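SIRV coat protein (Sulfolobus islandicus rudivirus 1 variant YNP, PDB 3F2E) probably forms the coat of a rod-shaped archaeal virus, its C-terminal domain folding as a four-helix bundle that likely contributes to the protein shell around the viral DNA. Local coordinates at residues Q14-V18 against A76-I81; I31-F35 against A69-L74; G34-V39 against L59-Y63. All coordinates share one frame; numbering follows the deposited sequence.

Three contacts join the four helices of this coat-protein domain, a compact example of a bundle held by helices distant in sequence as well as by neighbours. Interaction 1 joins the first and last helices, 9-22 and 71-82. Interaction 2 ties helix 29-46 to the start of helix 71-82, and interaction 3 sets helix 29-46 against helix 50-67. Along the chain, interactions 2 and 3 fall between the two halves of interaction 1. Interactions 2 and 3 share Gly34 and Phe35, and their centres lie about 7 Å apart; that of interaction 1 is about 9 Å from interaction 2 and 12 Å from interaction 3. Phe35 touches Val77 and Thr78, so the three contacts merge into one core.

Interaction 1 of 3, residues Q14-V18 against A76-I81; sequences QVSAV and AVTDII
Val18 meets helix 71-82 with both of its methyl branches. CG1, placed anti to the backbone N by a chi1 of 175°, comes against the methyl of Ala76, with Val18 CG1 and Ala76 CB 3.7 Å apart. The same branch also touches Val77 CG2, the two valine side chains crossing at about a right angle. CG2 lies close to the Ala76 carbonyl and against Ile80: Val18 and Ile80 run past each other in opposite senses, and Val18 CG2 lies 3.9 Å from Ile80 CG2.

Ile80 is the counterpart on the second helix, and its branches divide the work in a similar way. Its chi1 of -159° sends CG1 away from its own backbone N, and the extended chain carries CD1 over the first helix. There Ile80 CD1 packs 3.6 Å from the backbone carbonyl Gln14 O and 4.1 Å from Ala17 CB. Its CG2 meanwhile reaches Gln14 CB, so that one isoleucine spans nearly a full turn of the opposing helix.

Deeper in the bundle, Val15 and Val77 meet at a slant, Val15 CG2 standing 4.1 Å from Val77 CG1. Val15 also packs on Gln33 of helix 29-46, which brings a third helix to this layer. Toward the surface the extended side chain of Gln14 slants across Ile81, its amide oxygen Gln14 OE1 4.1 Å from Ile81 CG1, a van der Waals approach only.

No hydrogen bond crosses between the segments; branched and small apolar groups make the joint. The segment axes approach to 9.2 Å at 138° between their N-to-C directions, a markedly splayed antiparallel pairing. With it the last helix packs back on the first, well off antiparallel, and closes the four-helix bundle.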
ATOM      1  N   GLN A  14      -2.798   9.386   4.149  1.00 14.46           N
ATOM      2  CA  GLN A  14      -3.589   8.163   4.122  1.00 14.07           C
ATOM      3  C   GLN A  14      -2.813   7.003   4.751  1.00 16.13           C
ATOM      4  O   GLN A  14      -3.336   6.278   5.599  1.00 14.93           O
ATOM      5  CB  GLN A  14      -4.028   7.852   2.687  1.00 15.65           C
ATOM      6  CG  GLN A  14      -5.085   8.833   2.183  1.00 16.18           C
ATOM      7  CD  GLN A  14      -5.112   8.978   0.675  1.00 20.04           C
ATOM      8  OE1 GLN A  14      -4.541   8.164  -0.054  1.00 21.16           O
ATOM      9  NE2 GLN A  14      -5.786  10.028   0.196  1.00 17.22           N
ATOM     10  N   VAL A  15      -1.555   6.847   4.358  1.00 14.45           N
ATOM     11  CA  VAL A  15      -0.710   5.835   4.986  1.00 12.90           C
ATOM     12  C   VAL A  15      -0.571   6.093   6.490  1.00 15.33           C
ATOM     13  O   VAL A  15      -0.658   5.168   7.303  1.00 14.53           O
ATOM     14  CB  VAL A  15       0.679   5.755   4.320  1.00 13.62           C
ATOM     15  CG1 VAL A  15       1.608   4.825   5.109  1.00 13.40           C
ATOM     16  CG2 VAL A  15       0.539   5.270   2.873  1.00 16.91           C
ATOM     17  N   SER A  16      -0.360   7.352   6.865  0.62 14.46           N
ATOM     18  CA  SER A  16      -0.208   7.690   8.279  0.62 16.13           C
ATOM     19  C   SER A  16      -1.431   7.304   9.118  0.62 14.92           C
ATOM     20  O   SER A  16      -1.291   6.887  10.270  0.62 13.99           O
ATOM     21  CB  SER A  16       0.122   9.173   8.453  0.62 16.50           C
ATOM     22  OG  SER A  16       1.458   9.432   8.055  0.62 15.85           O
ATOM     23  N   ALA A  17      -2.624   7.444   8.547  1.00 14.65           N
ATOM     24  CA  ALA A  17      -3.848   7.050   9.256  1.00 15.18           C
ATOM     25  C   ALA A  17      -3.807   5.562   9.606  1.00 15.88           C
ATOM     26  O   ALA A  17      -4.154   5.165  10.722  1.00 15.55           O
ATOM     27  CB  ALA A  17      -5.091   7.377   8.439  1.00 17.77           C
ATOM     28  N   VAL A  18      -3.368   4.739   8.654  1.00 14.50           N
ATOM     29  CA  VAL A  18      -3.232   3.303   8.910  1.00 12.00           C
ATOM     30  C   VAL A  18      -2.132   3.010   9.940  1.00 13.46           C
ATOM     31  O   VAL A  18      -2.311   2.182  10.840  1.00 14.20           O
ATOM     32  CB  VAL A  18      -2.981   2.511   7.599  1.00 11.67           C
ATOM     33  CG1 VAL A  18      -2.713   1.045   7.903  1.00 15.80           C
ATOM     34  CG2 VAL A  18      -4.182   2.657   6.662  1.00 14.67           C
ATOM     35  N   ALA A  76      -4.351  -3.090   4.576  1.00 13.58           N
ATOM     36  CA  ALA A  76      -5.001  -1.870   5.059  1.00 14.90           C
ATOM     37  C   ALA A  76      -4.571  -0.621   4.279  1.00 14.59           C
ATOM     38  O   ALA A  76      -5.392   0.251   3.977  1.00 15.90           O
ATOM     39  CB  ALA A  76      -4.740  -1.691   6.549  1.00 15.84           C
ATOM     40  N   VAL A  77      -3.281  -0.536   3.964  1.00 14.58           N
ATOM     41  CA  VAL A  77      -2.755   0.554   3.148  1.00 14.57           C
ATOM     42  C   VAL A  77      -3.327   0.506   1.725  1.00 14.59           C
ATOM     43  O   VAL A  77      -3.725   1.528   1.165  1.00 15.20           O
ATOM     44  CB  VAL A  77      -1.207   0.523   3.116  1.00 13.00           C
ATOM     45  CG1 VAL A  77      -0.660   1.458   2.045  1.00 15.54           C
ATOM     46  CG2 VAL A  77      -0.645   0.879   4.499  1.00 13.01           C
ATOM     47  N   THR A  78      -3.380  -0.691   1.146  1.00 13.57           N
ATOM     48  CA  THR A  78      -3.971  -0.858  -0.181  1.00 15.19           C
ATOM     49  C   THR A  78      -5.428  -0.388  -0.172  1.00 16.10           C
ATOM     50  O   THR A  78      -5.888   0.301  -1.089  1.00 14.30           O
ATOM     51  CB  THR A  78      -3.888  -2.324  -0.646  1.00 14.04           C
ATOM     52  OG1 THR A  78      -2.515  -2.756  -0.630  1.00 13.86           O
ATOM     53  CG2 THR A  78      -4.461  -2.474  -2.058  1.00 15.46           C
ATOM     54  N   ASP A  79      -6.139  -0.739   0.891  1.00 13.22           N
ATOM     55  CA  ASP A  79      -7.545  -0.387   1.018  1.00 15.12           C
ATOM     56  C   ASP A  79      -7.786   1.125   1.077  1.00 16.43           C
ATOM     57  O   ASP A  79      -8.701   1.644   0.430  1.00 16.21           O
ATOM     58  CB  ASP A  79      -8.153  -1.038   2.256  1.00 14.48           C
ATOM     59  CG  ASP A  79      -9.620  -0.683   2.421  1.00 22.68           C
ATOM     60  OD1 ASP A  79     -10.444  -1.198   1.633  1.00 20.19           O
ATOM     61  OD2 ASP A  79      -9.941   0.133   3.318  1.00 21.69           O
ATOM     62  N   ILE A  80      -6.980   1.835   1.862  1.00 13.89           N
ATOM     63  CA  ILE A  80      -7.222   3.267   2.050  1.00 15.71           C
ATOM     64  C   ILE A  80      -6.853   4.054   0.787  1.00 18.25           C
ATOM     65  O   ILE A  80      -7.424   5.105   0.505  1.00 18.92           O
ATOM     66  CB  ILE A  80      -6.520   3.818   3.328  1.00 15.74           C
ATOM     67  CG1 ILE A  80      -7.182   5.126   3.777  1.00 21.50           C
ATOM     68  CG2 ILE A  80      -5.024   3.991   3.115  1.00 18.57           C
ATOM     69  CD1 ILE A  80      -6.842   5.537   5.200  1.00 22.46           C
ATOM     70  N   ILE A  81      -5.923   3.517   0.004  1.00 14.44           N
ATOM     71  CA  ILE A  81      -5.510   4.171  -1.234  1.00 19.35           C
ATOM     72  C   ILE A  81      -6.421   3.868  -2.432  1.00 17.94           C
ATOM     73  O   ILE A  81      -6.767   4.778  -3.196  1.00 19.88           O
ATOM     74  CB  ILE A  81      -4.041   3.839  -1.582  1.00 18.27           C
ATOM     75  CG1 ILE A  81      -3.109   4.386  -0.499  1.00 18.44           C
ATOM     76  CG2 ILE A  81      -3.667   4.430  -2.942  1.00 19.97           C
ATOM     77  CD1 ILE A  81      -1.663   3.920  -0.633  1.00 18.92           C
TER

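Interaction 2 of 3, residues I31-F35 against A69-L74; sequences IYQGF and ANPTVL
The Tyr32 ring has Val73 CG1 on one face and its own neighbour Ile31 CB, offset toward the rim, on the other. Val73 CG1 makes a CH-pi contact 3.9 Å from the centroid of the Tyr32 ring, displaced toward the CD1-CE1 side. At the ring edge, near its plane, the hydroxyl accepts the backbone N-H of Asn70: Asn70 N to Tyr32 OH is 2.9 Å and nearly straight at 171°. This bond ties the far end of a buried ring to the turn leading into helix 71-82.

On the Phe35 ring, Leu74 CD2 sits over the centre of one face, 3.6 Å from its centroid and 12° off the normal. The Leu74 side chain starts off to the side of the other segment, but chi1 of -65° sets CG anti to the carbonyl carbon, and CD2, the methyl not in line with the extended chain, lies on the phenyl. The same methyl also reaches Tyr32 CD1, at 3.9 Å from Leu74 CD2, and so links the two rings. Asn70, held by Tyr32, is itself the N-cap of the helix, its OD1 weakly accepting from Thr72 N and Val73 N.

Around this contact, Tyr32 packs on Leu19 of helix 9-22, which also meets Thr72 through Tyr22, while Leu74 rests on Ile64 of helix 50-67. With Tyr32 and Phe35, these seat helix 71-82 among the other three.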
ATOM      1  N   ILE A  31       8.825   1.845   5.341  1.00 18.96           N
ATOM      2  CA  ILE A  31       8.433   0.674   4.553  1.00 21.93           C
ATOM      3  C   ILE A  31       7.040   0.886   3.959  1.00 19.41           C
ATOM      4  O   ILE A  31       6.802   0.678   2.763  1.00 16.52           O
ATOM      5  CB  ILE A  31       8.387  -0.603   5.427  1.00 22.10           C
ATOM      6  CG1 ILE A  31       9.756  -0.900   6.044  1.00 24.97           C
ATOM      7  CG2 ILE A  31       7.896  -1.799   4.618  1.00 23.80           C
ATOM      8  CD1 ILE A  31       9.719  -2.037   7.057  1.00 31.75           C
ATOM      9  N   TYR A  32       6.117   1.316   4.810  1.00 16.14           N
ATOM     10  CA  TYR A  32       4.724   1.430   4.407  1.00 14.74           C
ATOM     11  C   TYR A  32       4.450   2.683   3.569  1.00 15.91           C
ATOM     12  O   TYR A  32       3.614   2.655   2.664  1.00 16.62           O
ATOM     13  CB  TYR A  32       3.811   1.327   5.640  1.00 14.37           C
ATOM     14  CG  TYR A  32       4.051   0.028   6.382  1.00 12.43           C
ATOM     15  CD1 TYR A  32       3.525  -1.172   5.905  1.00 15.84           C
ATOM     16  CD2 TYR A  32       4.846  -0.014   7.525  1.00 15.31           C
ATOM     17  CE1 TYR A  32       3.771  -2.375   6.555  1.00 16.16           C
ATOM     18  CE2 TYR A  32       5.091  -1.213   8.189  1.00 15.37           C
ATOM     19  CZ  TYR A  32       4.545  -2.389   7.698  1.00 16.88           C
ATOM     20  OH  TYR A  32       4.786  -3.588   8.345  1.00 17.54           O
ATOM     21  N   GLN A  33       5.161   3.771   3.856  0.93 14.34           N
ATOM     22  CA  GLN A  33       5.058   4.970   3.033  0.91 14.32           C
ATOM     23  C   GLN A  33       5.553   4.681   1.613  0.84 12.20           C
ATOM     24  O   GLN A  33       4.947   5.126   0.639  1.00 17.16           O
ATOM     25  CB  GLN A  33       5.826   6.142   3.652  1.00 18.60           C
ATOM     26  CG  GLN A  33       5.208   6.685   4.943  1.00 16.19           C
ATOM     27  CD  GLN A  33       3.912   7.464   4.720  0.77 12.96           C
ATOM     28  OE1 GLN A  33       3.406   7.568   3.598  0.92 16.82           O
ATOM     29  NE2 GLN A  33       3.372   8.027   5.805  1.00 17.67           N
ATOM     30  N   GLY A  34       6.642   3.923   1.505  1.00 15.27           N
ATOM     31  CA  GLY A  34       7.180   3.547   0.203  1.00 17.38           C
ATOM     32  C   GLY A  34       6.242   2.646  -0.587  1.00 16.20           C
ATOM     33  O   GLY A  34       5.978   2.883  -1.773  1.00 16.24           O
ATOM     34  N   PHE A  35       5.740   1.607   0.072  1.00 14.22           N
ATOM     35  CA  PHE A  35       4.742   0.722  -0.521  1.00 14.09           C
ATOM     36  C   PHE A  35       3.530   1.523  -0.993  1.00 14.79           C
ATOM     37  O   PHE A  35       3.066   1.364  -2.121  1.00 14.09           O
ATOM     38  CB  PHE A  35       4.306  -0.339   0.499  1.00 13.49           C
ATOM     39  CG  PHE A  35       3.153  -1.192   0.043  1.00 14.36           C
ATOM     40  CD1 PHE A  35       3.364  -2.290  -0.773  1.00 15.64           C
ATOM     41  CD2 PHE A  35       1.853  -0.907   0.459  1.00 14.15           C
ATOM     42  CE1 PHE A  35       2.299  -3.092  -1.183  1.00 14.91           C
ATOM     43  CE2 PHE A  35       0.790  -1.697   0.055  1.00 14.27           C
ATOM     44  CZ  PHE A  35       1.010  -2.795  -0.768  1.00 15.13           C
ATOM     45  N   ALA A  69       7.534  -6.906   5.894  1.00 17.47           N
ATOM     46  CA  ALA A  69       6.326  -6.099   6.043  1.00 15.74           C
ATOM     47  C   ALA A  69       5.173  -6.946   6.585  1.00 14.14           C
ATOM     48  O   ALA A  69       5.060  -8.135   6.285  1.00 18.90           O
ATOM     49  CB  ALA A  69       5.938  -5.459   4.703  1.00 15.82           C
ATOM     50  N   ASN A  70       4.323  -6.321   7.392  1.00 14.53           N
ATOM     51  CA  ASN A  70       3.156  -6.984   7.958  1.00 15.64           C
ATOM     52  C   ASN A  70       2.042  -7.051   6.904  1.00 15.84           C
ATOM     53  O   ASN A  70       1.573  -6.015   6.440  1.00 15.12           O
ATOM     54  CB  ASN A  70       2.702  -6.185   9.187  1.00 19.20           C
ATOM     55  CG  ASN A  70       1.508  -6.806   9.900  1.00 23.42           C
ATOM     56  OD1 ASN A  70       0.551  -7.248   9.269  1.00 23.02           O
ATOM     57  ND2 ASN A  70       1.553  -6.814  11.233  1.00 22.06           N
ATOM     58  N   PRO A  71       1.623  -8.267   6.512  1.00 15.40           N
ATOM     59  CA  PRO A  71       0.633  -8.412   5.430  1.00 14.82           C
ATOM     60  C   PRO A  71      -0.697  -7.727   5.736  1.00 15.38           C
ATOM     61  O   PRO A  71      -1.340  -7.182   4.827  1.00 16.97           O
ATOM     62  CB  PRO A  71       0.427  -9.932   5.327  1.00 18.02           C
ATOM     63  CG  PRO A  71       1.616 -10.540   5.997  1.00 25.38           C
ATOM     64  CD  PRO A  71       2.062  -9.568   7.048  1.00 19.82           C
ATOM     65  N   THR A  72      -1.116  -7.758   6.998  1.00 15.82           N
ATOM     66  CA  THR A  72      -2.372  -7.126   7.387  1.00 14.86           C
ATOM     67  C   THR A  72      -2.300  -5.614   7.171  1.00 15.12           C
ATOM     68  O   THR A  72      -3.249  -4.998   6.680  1.00 15.52           O
ATOM     69  CB  THR A  72      -2.725  -7.436   8.853  1.00 18.83           C
ATOM     70  OG1 THR A  72      -2.752  -8.858   9.040  1.00 20.65           O
ATOM     71  CG2 THR A  72      -4.088  -6.846   9.213  1.00 16.80           C
ATOM     72  N   VAL A  73      -1.156  -5.028   7.520  1.00 13.69           N
ATOM     73  CA  VAL A  73      -0.946  -3.600   7.318  1.00 15.29           C
ATOM     74  C   VAL A  73      -0.879  -3.247   5.828  1.00 14.27           C
ATOM     75  O   VAL A  73      -1.421  -2.228   5.412  1.00 14.19           O
ATOM     76  CB  VAL A  73       0.307  -3.094   8.057  1.00 14.73           C
ATOM     77  CG1 VAL A  73       0.492  -1.594   7.851  1.00 14.03           C
ATOM     78  CG2 VAL A  73       0.203  -3.423   9.549  1.00 15.93           C
ATOM     79  N   LEU A  74      -0.219  -4.082   5.024  1.00 14.38           N
ATOM     80  CA  LEU A  74      -0.182  -3.830   3.579  1.00 12.75           C
ATOM     81  C   LEU A  74      -1.582  -3.845   2.968  1.00 14.61           C
ATOM     82  O   LEU A  74      -1.888  -3.013   2.115  1.00 14.58           O
ATOM     83  CB  LEU A  74       0.713  -4.832   2.848  1.00 12.99           C
ATOM     84  CG  LEU A  74       2.212  -4.805   3.165  1.00 13.48           C
ATOM     85  CD1 LEU A  74       2.911  -5.888   2.362  1.00 15.94           C
ATOM     86  CD2 LEU A  74       2.834  -3.441   2.872  1.00 14.80           C
TER

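Interaction 3 of 3, residues G34-V39 against L59-Y63; sequences GFGLKV and LKAYY
Phe35 and Tyr63 form the aromatic part of this contact, a T-shaped (edge-to-face) pair in which the edge of Phe35 points at the face of Tyr63. The centroids of the Phe35 and Tyr63 rings are 5.5 Å apart and the planes stand at 70°. Phe35 CB lies 4.0 Å from the centroid of the Tyr63 ring, a CH-pi contact over its face. A chi1 of 173° sets the Phe35 ring anti to the backbone N, with its edge turned to the tyrosine face over which CB also lies.

Apolar packing completes the surroundings of the phenyl. Leu59 CB is 3.8 Å from Phe35 CE1, and the aliphatic stem of Lys60 passes the far tip of the ring, with Lys60 CG 3.9 Å from Phe35 CZ. Leu59 CD1 rests against two successive residues of helix 29-46, at Lys38 CB and Val39 CG2. Val39 CG2 lies over one face of the Phe35 ring.

Across this contact the two lysines contribute carbon; their ammonium groups are used elsewhere. Lys38 crosses Tyr63 at about a right angle, its methylenes lying against the hydroxyl, with Lys38 CE 3.3 Å from Tyr63 OH. Lys38 NZ hydrogen-bonds to a bound citric acid, probably from the crystallisation liquor. The ammonium of Lys60 hydrogen-bonds to Pro85 O and forms a salt bridge with Asp75.

The two segments run antiparallel at 162°, their axes 11.1 Å apart, a spacing wide enough for rings to lie between. Helix 71-82 borders the same site, placing Leu74, Val77 and Thr78 against Phe35, and Tyr63 makes a second edge-to-face pair with Phe67 further along helix 50-67.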
ATOM      1  N   GLY A  34       6.642   3.923   1.505  1.00 15.27           N
ATOM      2  CA  GLY A  34       7.180   3.547   0.203  1.00 17.38           C
ATOM      3  C   GLY A  34       6.242   2.646  -0.587  1.00 16.20           C
ATOM      4  O   GLY A  34       5.978   2.883  -1.773  1.00 16.24           O
ATOM      5  N   PHE A  35       5.740   1.607   0.072  1.00 14.22           N
ATOM      6  CA  PHE A  35       4.742   0.722  -0.521  1.00 14.09           C
ATOM      7  C   PHE A  35       3.530   1.523  -0.993  1.00 14.79           C
ATOM      8  O   PHE A  35       3.066   1.364  -2.121  1.00 14.09           O
ATOM      9  CB  PHE A  35       4.306  -0.339   0.499  1.00 13.49           C
ATOM     10  CG  PHE A  35       3.153  -1.192   0.043  1.00 14.36           C
ATOM     11  CD1 PHE A  35       3.364  -2.290  -0.773  1.00 15.64           C
ATOM     12  CD2 PHE A  35       1.853  -0.907   0.459  1.00 14.15           C
ATOM     13  CE1 PHE A  35       2.299  -3.092  -1.183  1.00 14.91           C
ATOM     14  CE2 PHE A  35       0.790  -1.697   0.055  1.00 14.27           C
ATOM     15  CZ  PHE A  35       1.010  -2.795  -0.768  1.00 15.13           C
ATOM     16  N   GLY A  36       3.017   2.391  -0.125  1.00 14.16           N
ATOM     17  CA  GLY A  36       1.845   3.185  -0.460  1.00 16.22           C
ATOM     18  C   GLY A  36       2.035   4.066  -1.686  1.00 16.88           C
ATOM     19  O   GLY A  36       1.152   4.154  -2.540  1.00 17.68           O
ATOM     20  N   LEU A  37       3.188   4.724  -1.776  1.00 14.54           N
ATOM     21  CA  LEU A  37       3.488   5.571  -2.932  1.00 15.16           C
ATOM     22  C   LEU A  37       3.512   4.756  -4.229  1.00 17.27           C
ATOM     23  O   LEU A  37       3.000   5.197  -5.270  1.00 16.92           O
ATOM     24  CB  LEU A  37       4.817   6.300  -2.732  1.00 20.23           C
ATOM     25  CG  LEU A  37       5.243   7.205  -3.892  1.00 26.34           C
ATOM     26  CD1 LEU A  37       4.135   8.187  -4.257  1.00 28.90           C
ATOM     27  CD2 LEU A  37       6.535   7.939  -3.555  1.00 34.02           C
ATOM     28  N   LYS A  38       4.099   3.565  -4.167  1.00 14.96           N
ATOM     29  CA  LYS A  38       4.141   2.697  -5.346  1.00 13.47           C
ATOM     30  C   LYS A  38       2.740   2.233  -5.763  1.00 14.13           C
ATOM     31  O   LYS A  38       2.424   2.169  -6.955  1.00 15.65           O
ATOM     32  CB  LYS A  38       5.081   1.508  -5.117  1.00 12.69           C
ATOM     33  CG  LYS A  38       6.558   1.897  -5.030  1.00 16.44           C
ATOM     34  CD  LYS A  38       7.453   0.664  -4.978  1.00 17.39           C
ATOM     35  CE  LYS A  38       8.906   1.052  -4.781  1.00 25.03           C
ATOM     36  NZ  LYS A  38       9.394   1.920  -5.888  1.00 30.30           N
ATOM     37  N   VAL A  39       1.894   1.913  -4.786  1.00 14.17           N
ATOM     38  CA  VAL A  39       0.516   1.533  -5.096  1.00 13.58           C
ATOM     39  C   VAL A  39      -0.231   2.709  -5.744  1.00 13.62           C
ATOM     40  O   VAL A  39      -0.921   2.542  -6.753  1.00 16.21           O
ATOM     41  CB  VAL A  39      -0.233   1.016  -3.841  1.00 15.34           C
ATOM     42  CG1 VAL A  39      -1.719   0.815  -4.143  1.00 17.03           C
ATOM     43  CG2 VAL A  39       0.404  -0.286  -3.340  1.00 15.39           C
ATOM     44  N   LEU A  59       3.978  -6.332  -5.435  1.00 11.79           N
ATOM     45  CA  LEU A  59       4.554  -5.440  -4.427  1.00 11.47           C
ATOM     46  C   LEU A  59       4.362  -6.012  -3.022  1.00 14.59           C
ATOM     47  O   LEU A  59       5.273  -5.953  -2.196  1.00 12.88           O
ATOM     48  CB  LEU A  59       3.932  -4.040  -4.513  1.00 13.78           C
ATOM     49  CG  LEU A  59       4.288  -3.184  -5.734  1.00 13.74           C
ATOM     50  CD1 LEU A  59       3.417  -1.946  -5.793  1.00 16.43           C
ATOM     51  CD2 LEU A  59       5.774  -2.813  -5.725  1.00 16.36           C
ATOM     52  N   LYS A  60       3.173  -6.555  -2.747  1.00 13.44           N
ATOM     53  CA  LYS A  60       2.903  -7.151  -1.432  1.00 11.22           C
ATOM     54  C   LYS A  60       3.909  -8.257  -1.136  1.00 14.06           C
ATOM     55  O   LYS A  60       4.579  -8.253  -0.097  1.00 14.25           O
ATOM     56  CB  LYS A  60       1.481  -7.712  -1.359  1.00 12.35           C
ATOM     57  CG  LYS A  60       0.383  -6.656  -1.194  1.00 13.00           C
ATOM     58  CD  LYS A  60      -0.992  -7.304  -1.250  1.00 14.07           C
ATOM     59  CE  LYS A  60      -2.107  -6.313  -0.949  1.00 14.29           C
ATOM     60  NZ  LYS A  60      -3.443  -6.982  -1.126  1.00 13.04           N
ATOM     61  N   ALA A  61       4.022  -9.203  -2.065  1.00 13.14           N
ATOM     62  CA  ALA A  61       4.945 -10.314  -1.895  1.00 14.96           C
ATOM     63  C   ALA A  61       6.388  -9.822  -1.710  1.00 13.94           C
ATOM     64  O   ALA A  61       7.105 -10.313  -0.836  1.00 15.60           O
ATOM     65  CB  ALA A  61       4.842 -11.270  -3.082  1.00 15.56           C
ATOM     66  N   TYR A  62       6.805  -8.854  -2.524  1.00 14.54           N
ATOM     67  CA  TYR A  62       8.159  -8.318  -2.422  1.00 14.10           C
ATOM     68  C   TYR A  62       8.429  -7.637  -1.077  1.00 16.33           C
ATOM     69  O   TYR A  62       9.479  -7.852  -0.469  1.00 16.83           O
ATOM     70  CB  TYR A  62       8.483  -7.351  -3.568  1.00 12.65           C
ATOM     71  CG  TYR A  62       9.953  -6.992  -3.593  1.00 14.56           C
ATOM     72  CD1 TYR A  62      10.433  -5.893  -2.878  1.00 17.25           C
ATOM     73  CD2 TYR A  62      10.863  -7.765  -4.306  1.00 17.80           C
ATOM     74  CE1 TYR A  62      11.784  -5.569  -2.882  1.00 21.82           C
ATOM     75  CE2 TYR A  62      12.219  -7.455  -4.313  1.00 17.25           C
ATOM     76  CZ  TYR A  62      12.669  -6.353  -3.603  1.00 24.06           C
ATOM     77  OH  TYR A  62      14.013  -6.038  -3.617  1.00 27.77           O
ATOM     78  N   TYR A  63       7.486  -6.816  -0.617  1.00 13.46           N
ATOM     79  CA  TYR A  63       7.686  -6.076   0.626  1.00 14.10           C
ATOM     80  C   TYR A  63       7.692  -7.011   1.838  1.00 18.50           C
ATOM     81  O   TYR A  63       8.449  -6.808   2.792  1.00 16.25           O
ATOM     82  CB  TYR A  63       6.672  -4.927   0.768  1.00 11.94           C
ATOM     83  CG  TYR A  63       7.124  -3.646   0.092  1.00 12.82           C
ATOM     84  CD1 TYR A  63       7.478  -2.525   0.841  1.00 15.38           C
ATOM     85  CD2 TYR A  63       7.226  -3.565  -1.293  1.00 13.95           C
ATOM     86  CE1 TYR A  63       7.907  -1.357   0.225  1.00 17.31           C
ATOM     87  CE2 TYR A  63       7.652  -2.401  -1.915  1.00 16.14           C
ATOM     88  CZ  TYR A  63       7.994  -1.304  -1.153  1.00 18.38           C
ATOM     89  OH  TYR A  63       8.425  -0.151  -1.773  1.00 18.96           O
TER